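PDB 1UZB: 1-pyrroline-5-carboxylate dehydrogenase from Thermus thermophilus, which probably catalyses the NAD(P)+-dependent oxidation of glutamate semialdehyde, the open form of 1-pyrroline-5-carboxylate, to glutamate. Local coordinates for residues Y375-G389 and I399-I413. Residues are numbered along the deposited sequence; the frame is centred on the assembly and turned at random.
Sequences YIEIGKNEGQLVLGG and IAPTVFTEVPPKARI
A classic beta bulge joins the antiparallel strands 384-387 and 402-405, where Val386 and Leu387 both face Val403. The carbonyl O of Val403 takes an almost straight bond from Val386 N (2.9 Å, 175°) and a weak one from Leu387 N, while Val403 N returns a bond to Leu387 O. Beyond the bulge, Gln384 and Thr405 form a hydrogen-bonded pair, and at the other end Thr402 OG1 accepts from Gly389 N (2.9 Å) while donating to Ala400 O. Strand 384-387 is the outermost in this chain of a seven-stranded mixed sheet in the aldehyde dehydrogenase fold; strand 402-405 in turn runs parallel to strand 422-428. Helix 366-379 packs on the face that bears Phe404, whereas Leu387 and Thr405, on the other face, touch helix 332-346. Phe404 CG stands anti to its own carbonyl carbon (chi1 -74°), which places the ring between Leu385 CD1 over one face, 4.0 Å from the ring centroid, and Gly379 CA over the opposite face. Gly379 has no side chain, and the ring lies close against its backbone. Farther along, Glu382 spreads its carboxylate across two successive amides: OE1 receives Ile413 N through its syn lone pair (3.0 Å), and OE2 takes Arg412 N (2.8 Å) from the syn side, 27° out of the carboxylate plane. An alanine in place of Glu382 would probably leave the amides of Arg412 and Ile413 without these acceptors and the segment after the Pro408-Ala411 turn less firmly held to the helix end. Ile378 CD1 lies over one face of the Arg412 guanidinium, 3.4 Å from Arg412 NH2, and Glu416 forms a salt bridge with Arg412 and is hydrogen-bonded to the Tyr375 hydroxyl.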
# COMPACT_ATOMS: atom_id res chain seq x y z
N TYR A 375 -12.95 -54.66 0.39
CA TYR A 375 -13.63 -53.74 1.29
C TYR A 375 -15.14 -53.88 1.16
O TYR A 375 -15.88 -53.69 2.14
CB TYR A 375 -13.20 -52.30 1.03
CG TYR A 375 -12.03 -51.86 1.88
CD1 TYR A 375 -12.14 -51.82 3.27
CD2 TYR A 375 -10.82 -51.49 1.31
CE1 TYR A 375 -11.07 -51.42 4.07
CE2 TYR A 375 -9.73 -51.09 2.09
CZ TYR A 375 -9.87 -51.06 3.47
OH TYR A 375 -8.82 -50.64 4.26
N ILE A 376 -15.62 -54.21 -0.03
CA ILE A 376 -17.05 -54.39 -0.23
C ILE A 376 -17.52 -55.61 0.56
O ILE A 376 -18.59 -55.60 1.16
CB ILE A 376 -17.38 -54.53 -1.74
CG1 ILE A 376 -17.24 -53.16 -2.42
CG2 ILE A 376 -18.79 -55.09 -1.93
CD1 ILE A 376 -17.35 -53.19 -3.94
N GLU A 377 -16.71 -56.67 0.58
CA GLU A 377 -17.06 -57.87 1.33
C GLU A 377 -17.09 -57.56 2.82
O GLU A 377 -17.94 -58.06 3.56
CB GLU A 377 -16.07 -59.00 1.03
CG GLU A 377 -16.24 -59.58 -0.36
CD GLU A 377 -17.68 -59.99 -0.62
OE1 GLU A 377 -18.19 -60.87 0.10
OE2 GLU A 377 -18.29 -59.43 -1.55
N ILE A 378 -16.15 -56.74 3.27
CA ILE A 378 -16.09 -56.34 4.67
C ILE A 378 -17.33 -55.51 5.00
O ILE A 378 -17.97 -55.72 6.03
CB ILE A 378 -14.82 -55.50 4.95
CG1 ILE A 378 -13.58 -56.38 4.82
CG2 ILE A 378 -14.91 -54.86 6.34
CD1 ILE A 378 -12.27 -55.62 4.81
N GLY A 379 -17.66 -54.58 4.12
CA GLY A 379 -18.81 -53.72 4.33
C GLY A 379 -20.13 -54.47 4.45
O GLY A 379 -21.03 -54.04 5.17
N LYS A 380 -20.25 -55.59 3.74
CA LYS A 380 -21.48 -56.38 3.78
C LYS A 380 -21.79 -56.90 5.18
O LYS A 380 -22.94 -57.19 5.49
CB LYS A 380 -21.39 -57.56 2.80
CG LYS A 380 -21.48 -57.15 1.34
CD LYS A 380 -21.32 -58.36 0.43
CE LYS A 380 -21.47 -58.00 -1.03
NZ LYS A 380 -21.26 -59.19 -1.90
N ASN A 381 -20.76 -57.01 6.01
CA ASN A 381 -20.94 -57.50 7.38
C ASN A 381 -20.91 -56.36 8.39
O ASN A 381 -20.91 -56.59 9.60
CB ASN A 381 -19.86 -58.52 7.71
CG ASN A 381 -19.99 -59.80 6.89
OD1 ASN A 381 -19.00 -60.41 6.50
ND2 ASN A 381 -21.23 -60.20 6.62
N GLU A 382 -20.88 -55.12 7.90
CA GLU A 382 -20.85 -53.95 8.78
C GLU A 382 -22.08 -53.08 8.58
O GLU A 382 -22.67 -52.59 9.54
CB GLU A 382 -19.58 -53.13 8.53
CG GLU A 382 -18.29 -53.87 8.83
CD GLU A 382 -17.08 -52.95 8.80
OE1 GLU A 382 -16.96 -52.15 7.85
OE2 GLU A 382 -16.25 -53.04 9.73
N GLY A 383 -22.47 -52.88 7.32
CA GLY A 383 -23.64 -52.07 7.03
C GLY A 383 -24.60 -52.79 6.10
O GLY A 383 -24.49 -54.01 5.93
N GLN A 384 -25.53 -52.06 5.51
CA GLN A 384 -26.50 -52.65 4.60
C GLN A 384 -26.24 -52.23 3.16
O GLN A 384 -26.33 -51.05 2.82
CB GLN A 384 -27.92 -52.23 4.99
CG GLN A 384 -29.00 -52.86 4.11
CD GLN A 384 -30.35 -52.17 4.23
OE1 GLN A 384 -31.35 -52.63 3.68
NE2 GLN A 384 -30.38 -51.05 4.95
N LEU A 385 -25.91 -53.20 2.31
CA LEU A 385 -25.65 -52.91 0.90
C LEU A 385 -26.98 -52.58 0.23
O LEU A 385 -27.91 -53.38 0.26
CB LEU A 385 -25.02 -54.13 0.22
CG LEU A 385 -24.68 -53.97 -1.27
CD1 LEU A 385 -23.60 -52.91 -1.44
CD2 LEU A 385 -24.21 -55.31 -1.82
N VAL A 386 -27.07 -51.39 -0.38
CA VAL A 386 -28.31 -50.99 -1.04
C VAL A 386 -28.13 -50.65 -2.52
O VAL A 386 -29.11 -50.35 -3.20
CB VAL A 386 -28.98 -49.80 -0.33
CG1 VAL A 386 -29.50 -50.23 1.04
CG2 VAL A 386 -28.00 -48.65 -0.18
N LEU A 387 -26.90 -50.70 -3.01
CA LEU A 387 -26.62 -50.43 -4.42
C LEU A 387 -25.25 -50.94 -4.83
O LEU A 387 -24.27 -50.79 -4.10
CB LEU A 387 -26.71 -48.93 -4.73
CG LEU A 387 -26.54 -48.60 -6.22
CD1 LEU A 387 -27.74 -49.14 -6.99
CD2 LEU A 387 -26.43 -47.10 -6.41
N GLY A 388 -25.19 -51.56 -6.01
CA GLY A 388 -23.93 -52.08 -6.53
C GLY A 388 -23.29 -53.16 -5.69
O GLY A 388 -23.94 -54.14 -5.31
N GLY A 389 -22.00 -53.01 -5.42
CA GLY A 389 -21.28 -53.98 -4.62
C GLY A 389 -20.69 -55.13 -5.40
O GLY A 389 -20.44 -56.20 -4.83
N ILE A 399 -15.98 -51.54 -11.64
CA ILE A 399 -16.71 -51.77 -10.41
C ILE A 399 -17.92 -50.83 -10.41
O ILE A 399 -17.80 -49.65 -10.73
CB ILE A 399 -15.84 -51.48 -9.17
CG1 ILE A 399 -14.62 -52.41 -9.17
CG2 ILE A 399 -16.66 -51.70 -7.90
CD1 ILE A 399 -13.67 -52.18 -8.02
N ALA A 400 -19.08 -51.37 -10.06
CA ALA A 400 -20.30 -50.58 -10.04
C ALA A 400 -20.39 -49.63 -8.85
O ALA A 400 -19.88 -49.93 -7.77
CB ALA A 400 -21.51 -51.51 -10.03
N PRO A 401 -21.01 -48.45 -9.05
CA PRO A 401 -21.16 -47.48 -7.96
C PRO A 401 -21.82 -48.24 -6.82
O PRO A 401 -22.85 -48.88 -7.00
CB PRO A 401 -22.07 -46.43 -8.57
CG PRO A 401 -21.64 -46.42 -10.00
CD PRO A 401 -21.51 -47.90 -10.32
N THR A 402 -21.21 -48.16 -5.64
CA THR A 402 -21.69 -48.89 -4.48
C THR A 402 -22.11 -48.01 -3.32
O THR A 402 -21.48 -46.99 -3.03
CB THR A 402 -20.60 -49.87 -4.03
OG1 THR A 402 -20.26 -50.74 -5.12
CG2 THR A 402 -21.06 -50.70 -2.84
N VAL A 403 -23.18 -48.42 -2.64
CA VAL A 403 -23.68 -47.69 -1.49
C VAL A 403 -24.06 -48.62 -0.35
O VAL A 403 -24.77 -49.61 -0.54
CB VAL A 403 -24.94 -46.86 -1.84
CG1 VAL A 403 -25.43 -46.10 -0.61
CG2 VAL A 403 -24.64 -45.89 -2.97
N PHE A 404 -23.56 -48.30 0.84
CA PHE A 404 -23.90 -49.04 2.05
C PHE A 404 -24.61 -48.02 2.94
O PHE A 404 -24.21 -46.85 2.98
CB PHE A 404 -22.66 -49.52 2.81
CG PHE A 404 -21.95 -50.68 2.17
CD1 PHE A 404 -20.86 -50.47 1.33
CD2 PHE A 404 -22.35 -51.99 2.43
CE1 PHE A 404 -20.18 -51.55 0.75
CE2 PHE A 404 -21.68 -53.07 1.86
CZ PHE A 404 -20.60 -52.85 1.02
N THR A 405 -25.66 -48.44 3.63
CA THR A 405 -26.34 -47.51 4.52
C THR A 405 -26.44 -48.08 5.94
O THR A 405 -26.08 -49.23 6.18
CB THR A 405 -27.73 -47.12 3.98
OG1 THR A 405 -28.22 -46.00 4.72
CG2 THR A 405 -28.71 -48.28 4.10
N GLU A 406 -26.91 -47.25 6.87
CA GLU A 406 -27.01 -47.62 8.28
C GLU A 406 -25.64 -48.12 8.75
O GLU A 406 -25.53 -49.06 9.54
CB GLU A 406 -28.08 -48.71 8.49
CG GLU A 406 -29.52 -48.30 8.18
CD GLU A 406 -30.10 -47.26 9.14
OE1 GLU A 406 -29.54 -47.06 10.23
OE2 GLU A 406 -31.15 -46.67 8.80
N VAL A 407 -24.59 -47.48 8.25
CA VAL A 407 -23.23 -47.85 8.60
C VAL A 407 -22.80 -47.29 9.95
O VAL A 407 -22.96 -46.10 10.22
CB VAL A 407 -22.23 -47.36 7.53
CG1 VAL A 407 -20.83 -47.81 7.89
CG2 VAL A 407 -22.63 -47.89 6.16
N PRO A 408 -22.27 -48.15 10.84
CA PRO A 408 -21.82 -47.67 12.15
C PRO A 408 -20.63 -46.74 11.94
O PRO A 408 -19.74 -47.03 11.14
CB PRO A 408 -21.42 -48.95 12.87
CG PRO A 408 -22.34 -49.97 12.27
CD PRO A 408 -22.29 -49.63 10.80
N PRO A 409 -20.60 -45.61 12.66
CA PRO A 409 -19.49 -44.65 12.52
C PRO A 409 -18.09 -45.25 12.66
O PRO A 409 -17.15 -44.78 12.02
CB PRO A 409 -19.79 -43.61 13.59
CG PRO A 409 -21.28 -43.61 13.65
CD PRO A 409 -21.61 -45.09 13.60
N LYS A 410 -17.94 -46.27 13.49
CA LYS A 410 -16.64 -46.88 13.70
C LYS A 410 -16.36 -48.14 12.88
O LYS A 410 -15.36 -48.83 13.10
CB LYS A 410 -16.43 -47.16 15.20
CG LYS A 410 -16.42 -45.89 16.05
CD LYS A 410 -16.13 -46.19 17.51
CE LYS A 410 -16.16 -44.92 18.34
NZ LYS A 410 -15.14 -43.93 17.91
N ALA A 411 -17.25 -48.45 11.94
CA ALA A 411 -17.06 -49.61 11.08
C ALA A 411 -15.83 -49.38 10.21
O ALA A 411 -15.48 -48.23 9.93
CB ALA A 411 -18.28 -49.81 10.20
N ARG A 412 -15.17 -50.44 9.78
CA ARG A 412 -13.99 -50.28 8.95
C ARG A 412 -14.28 -49.48 7.68
O ARG A 412 -13.47 -48.64 7.28
CB ARG A 412 -13.40 -51.65 8.58
CG ARG A 412 -12.91 -52.44 9.78
CD ARG A 412 -12.17 -53.69 9.34
NE ARG A 412 -10.99 -53.36 8.55
CZ ARG A 412 -10.28 -54.24 7.84
NH1 ARG A 412 -9.22 -53.85 7.15
NH2 ARG A 412 -10.64 -55.52 7.83
N ILE A 413 -15.43 -49.72 7.05
CA ILE A 413 -15.75 -48.97 5.84
C ILE A 413 -16.09 -47.51 6.10
O ILE A 413 -16.25 -46.73 5.17
CB ILE A 413 -16.91 -49.62 5.03
CG1 ILE A 413 -18.18 -49.70 5.87
CG2 ILE A 413 -16.48 -50.99 4.52
CD1 ILE A 413 -19.42 -50.00 5.04